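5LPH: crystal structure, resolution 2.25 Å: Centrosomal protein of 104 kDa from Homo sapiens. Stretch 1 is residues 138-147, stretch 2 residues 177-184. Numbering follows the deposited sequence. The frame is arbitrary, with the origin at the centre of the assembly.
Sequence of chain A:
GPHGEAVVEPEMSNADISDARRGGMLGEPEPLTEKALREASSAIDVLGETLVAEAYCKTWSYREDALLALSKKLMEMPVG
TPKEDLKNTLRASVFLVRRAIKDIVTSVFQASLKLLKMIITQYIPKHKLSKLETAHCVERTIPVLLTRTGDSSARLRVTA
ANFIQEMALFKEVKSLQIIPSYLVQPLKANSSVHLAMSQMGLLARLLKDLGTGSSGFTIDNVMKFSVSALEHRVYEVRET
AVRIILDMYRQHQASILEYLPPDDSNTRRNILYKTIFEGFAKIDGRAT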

# COMPACT_ATOMS: atom_id res chain seq x y z
N VAL A 138 6.37 -5.29 4.09
CA VAL A 138 5.05 -4.73 3.84
C VAL A 138 4.86 -3.40 4.58
O VAL A 138 4.44 -2.41 3.96
N GLU A 139 5.17 -3.37 5.87
CA GLU A 139 4.94 -2.16 6.70
C GLU A 139 5.78 -0.96 6.29
O GLU A 139 5.34 0.18 6.41
N ARG A 140 7.00 -1.20 5.82
CA ARG A 140 7.90 -0.13 5.39
C ARG A 140 7.63 0.41 3.99
O ARG A 140 8.05 1.53 3.70
N THR A 141 6.94 -0.36 3.14
CA THR A 141 6.73 0.01 1.73
C THR A 141 5.30 0.38 1.36
O THR A 141 5.11 1.30 0.56
N ILE A 142 4.30 -0.30 1.92
CA ILE A 142 2.90 -0.07 1.49
C ILE A 142 2.41 1.37 1.73
O ILE A 142 1.78 1.94 0.84
N PRO A 143 2.72 1.98 2.90
CA PRO A 143 2.28 3.37 3.09
C PRO A 143 2.88 4.37 2.09
O PRO A 143 2.21 5.30 1.67
N VAL A 144 4.14 4.14 1.72
CA VAL A 144 4.82 5.00 0.75
C VAL A 144 4.25 4.75 -0.65
O VAL A 144 4.10 5.68 -1.44
N LEU A 145 3.93 3.49 -0.93
CA LEU A 145 3.30 3.12 -2.19
C LEU A 145 1.89 3.70 -2.34
O LEU A 145 1.49 4.08 -3.44
N LEU A 146 1.15 3.78 -1.23
CA LEU A 146 -0.18 4.43 -1.22
C LEU A 146 -0.12 5.92 -1.54
O LEU A 146 -1.03 6.43 -2.17
N THR A 147 0.93 6.61 -1.09
CA THR A 147 1.14 8.02 -1.48
C THR A 147 1.29 8.18 -3.00
O THR A 147 0.78 9.15 -3.56
N GLN A 177 -2.89 -9.95 7.31
CA GLN A 177 -4.00 -9.00 7.43
C GLN A 177 -3.58 -7.52 7.56
O GLN A 177 -4.33 -6.70 8.09
N ILE A 178 -2.41 -7.19 7.03
CA ILE A 178 -1.83 -5.85 7.21
C ILE A 178 -2.42 -4.84 6.21
O ILE A 178 -2.77 -3.73 6.61
N ILE A 179 -2.49 -5.22 4.94
CA ILE A 179 -2.85 -4.27 3.87
C ILE A 179 -4.28 -3.73 4.00
O ILE A 179 -4.47 -2.52 3.86
N PRO A 180 -5.27 -4.60 4.28
CA PRO A 180 -6.63 -4.10 4.54
C PRO A 180 -6.71 -3.02 5.62
O PRO A 180 -7.51 -2.09 5.49
N SER A 181 -5.87 -3.12 6.64
CA SER A 181 -5.84 -2.13 7.72
C SER A 181 -5.39 -0.73 7.28
O SER A 181 -5.81 0.26 7.88
N TYR A 182 -4.53 -0.64 6.26
CA TYR A 182 -4.16 0.65 5.67
C TYR A 182 -5.28 1.23 4.83
O TYR A 182 -5.45 2.45 4.80
N LEU A 183 -6.03 0.37 4.15
CA LEU A 183 -7.09 0.81 3.23
C LEU A 183 -8.35 1.31 3.93
O LEU A 183 -9.14 2.03 3.30
N VAL A 184 -8.55 0.94 5.19
CA VAL A 184 -9.69 1.44 5.99
C VAL A 184 -9.34 2.61 6.92
O VAL A 184 -10.18 3.04 7.71

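Two helices that run in roughly the same direction can pack through a single large side chain seated in a pocket of its neighbour, and this pair from the centrosomal protein of 104 kDa is a compact example. The helix of residues 138-147 and the helix of the second stretch cross at -35°, with their axes 10.8 Å apart at the closest approach. That spacing leaves room for a substantial side chain between them, and Tyr-182 fills it.

Tyr-182 has by far the largest area covered by the other stretch. Its CA-to-CB bond points toward the first helix, and with chi1 in the m well and chi2 at -67° the side chain enters a hole formed by Glu-139, Ile-142, Pro-143 and Leu-146, a classical knob-into-hole arrangement. The tightest contact is at the ring, where CE2 of Tyr-182 lies 3.2 Å from CG2 of Ile-142; CE1 of Tyr-182 lies 3.9 Å from CG of Pro-143. Both neighbours approach the ring obliquely. At the base of the knob, CB of Tyr-182 meets CD1 of Leu-146 at 3.9 Å. The far end passes Glu-139, with OH of Tyr-182 3.8 Å from CA of Glu-139, and so carries the hydroxyl to a polar partner: a water hydrogen-bonded to OH of Tyr-182 at 2.8 Å. The same water donates a weak hydrogen bond to O of Glu-139, at 3.5 Å, bridging two stretches that have no direct hydrogen bond between them.

Ile-142, the next largest contributor, points toward the second helix in a t, p conformation. While its CG2 meets the tyrosine ring, its CG1 reaches CG1 of Ile-179 at 4.2 Å, so one side chain touches two successive turns. Ile-179 sets out sideways, but its m, t rotamer brings its end nearer the first helix, where its CG1 also lies 4.1 Å from CG1 of Val-138.

Leu-146, almost equal to Ile-142 in covered area, extends the apolar seam. Also pointing toward its partner, it adopts m, t; beyond the tyrosine contact, its CD2 lies 4.0 Å from CD2 of Leu-183, another m, t side chain that starts sideways and ends nearer. At the other end of the seam, Val-138 (t) and Ile-178 (m, t) point toward each other's stretch and meet at 3.7 Å between CG1 of Val-138 and CG2 of Ile-178. The general lesson is plain: apolar packing joins the helices, while the one aromatic knob carries its polar tip to water.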

# COMPACT_ATOMS: atom_id res chain seq x y z
CB VAL A 138 3.95 -5.75 4.19
CG1 VAL A 138 2.57 -5.11 4.17
CG2 VAL A 138 3.99 -6.91 3.21
CB GLU A 139 5.17 -2.47 8.19
CG GLU A 139 4.16 -3.43 8.80
CD GLU A 139 4.58 -4.02 10.14
OE1 GLU A 139 5.79 -4.30 10.32
OE2 GLU A 139 3.71 -4.23 11.02
CB ARG A 140 9.36 -0.58 5.48
CG ARG A 140 9.86 -0.95 6.87
CD ARG A 140 9.75 0.21 7.85
NE ARG A 140 10.61 1.33 7.50
CZ ARG A 140 10.50 2.57 7.98
NH1 ARG A 140 9.53 2.90 8.84
NH2 ARG A 140 11.36 3.51 7.60
CB THR A 141 7.19 -1.11 0.78
OG1 THR A 141 6.45 -2.31 1.02
CG2 THR A 141 8.67 -1.38 0.95
CB ILE A 142 1.88 -1.13 2.04
CG1 ILE A 142 0.47 -0.93 1.48
CG2 ILE A 142 1.66 -1.08 3.54
CD1 ILE A 142 0.36 -0.99 -0.01
CB PRO A 143 2.74 3.70 4.52
CG PRO A 143 3.00 2.38 5.16
CD PRO A 143 3.52 1.52 4.05
CB VAL A 144 6.34 4.75 0.76
CG1 VAL A 144 7.04 5.68 -0.22
CG2 VAL A 144 6.91 4.97 2.16
CB LEU A 145 3.30 1.60 -2.34
CG LEU A 145 3.21 0.99 -3.73
CD1 LEU A 145 4.15 1.63 -4.75
CD2 LEU A 145 3.52 -0.49 -3.62
CB LEU A 146 -0.92 4.23 0.11
CG LEU A 146 -1.72 2.94 0.30
CD1 LEU A 146 -2.16 2.85 1.75
CD2 LEU A 146 -2.91 2.87 -0.64
CB THR A 147 2.35 8.68 -0.78
OG1 THR A 147 3.52 7.88 -0.98
CG2 THR A 147 2.09 8.84 0.71
CB GLN A 177 -4.92 -9.38 8.61
CG GLN A 177 -5.41 -10.81 8.60
CD GLN A 177 -6.36 -11.12 9.74
OE1 GLN A 177 -6.76 -10.23 10.50
NE2 GLN A 177 -6.73 -12.39 9.88
CB ILE A 178 -0.29 -5.91 7.08
CG1 ILE A 178 0.30 -6.71 8.25
CG2 ILE A 178 0.31 -4.51 7.06
CD1 ILE A 178 1.71 -7.19 8.00
CB ILE A 179 -2.54 -4.82 2.45
CG1 ILE A 179 -1.02 -4.80 2.25
CG2 ILE A 179 -3.23 -4.01 1.35
CD1 ILE A 179 -0.50 -5.56 1.05
CB PRO A 180 -7.38 -5.36 4.96
CG PRO A 180 -6.74 -6.42 4.13
CD PRO A 180 -5.28 -6.07 4.11
CB SER A 181 -4.96 -2.63 8.86
OG SER A 181 -4.84 -1.66 9.88
CB TYR A 182 -2.90 0.54 4.80
CG TYR A 182 -1.67 0.28 5.61
CD1 TYR A 182 -1.17 1.25 6.48
CD2 TYR A 182 -1.00 -0.94 5.53
CE1 TYR A 182 -0.03 1.01 7.24
CE2 TYR A 182 0.12 -1.19 6.30
CZ TYR A 182 0.61 -0.21 7.14
OH TYR A 182 1.73 -0.48 7.86
CB LEU A 183 -7.44 -0.32 2.25
CG LEU A 183 -6.30 -0.81 1.36
CD1 LEU A 183 -6.73 -2.04 0.58
CD2 LEU A 183 -5.82 0.28 0.42
CB VAL A 184 -10.39 0.31 6.81
CG1 VAL A 184 -10.87 -0.80 5.87
CG2 VAL A 184 -9.50 -0.26 7.91
O HOH W 1 3.08 1.88 8.43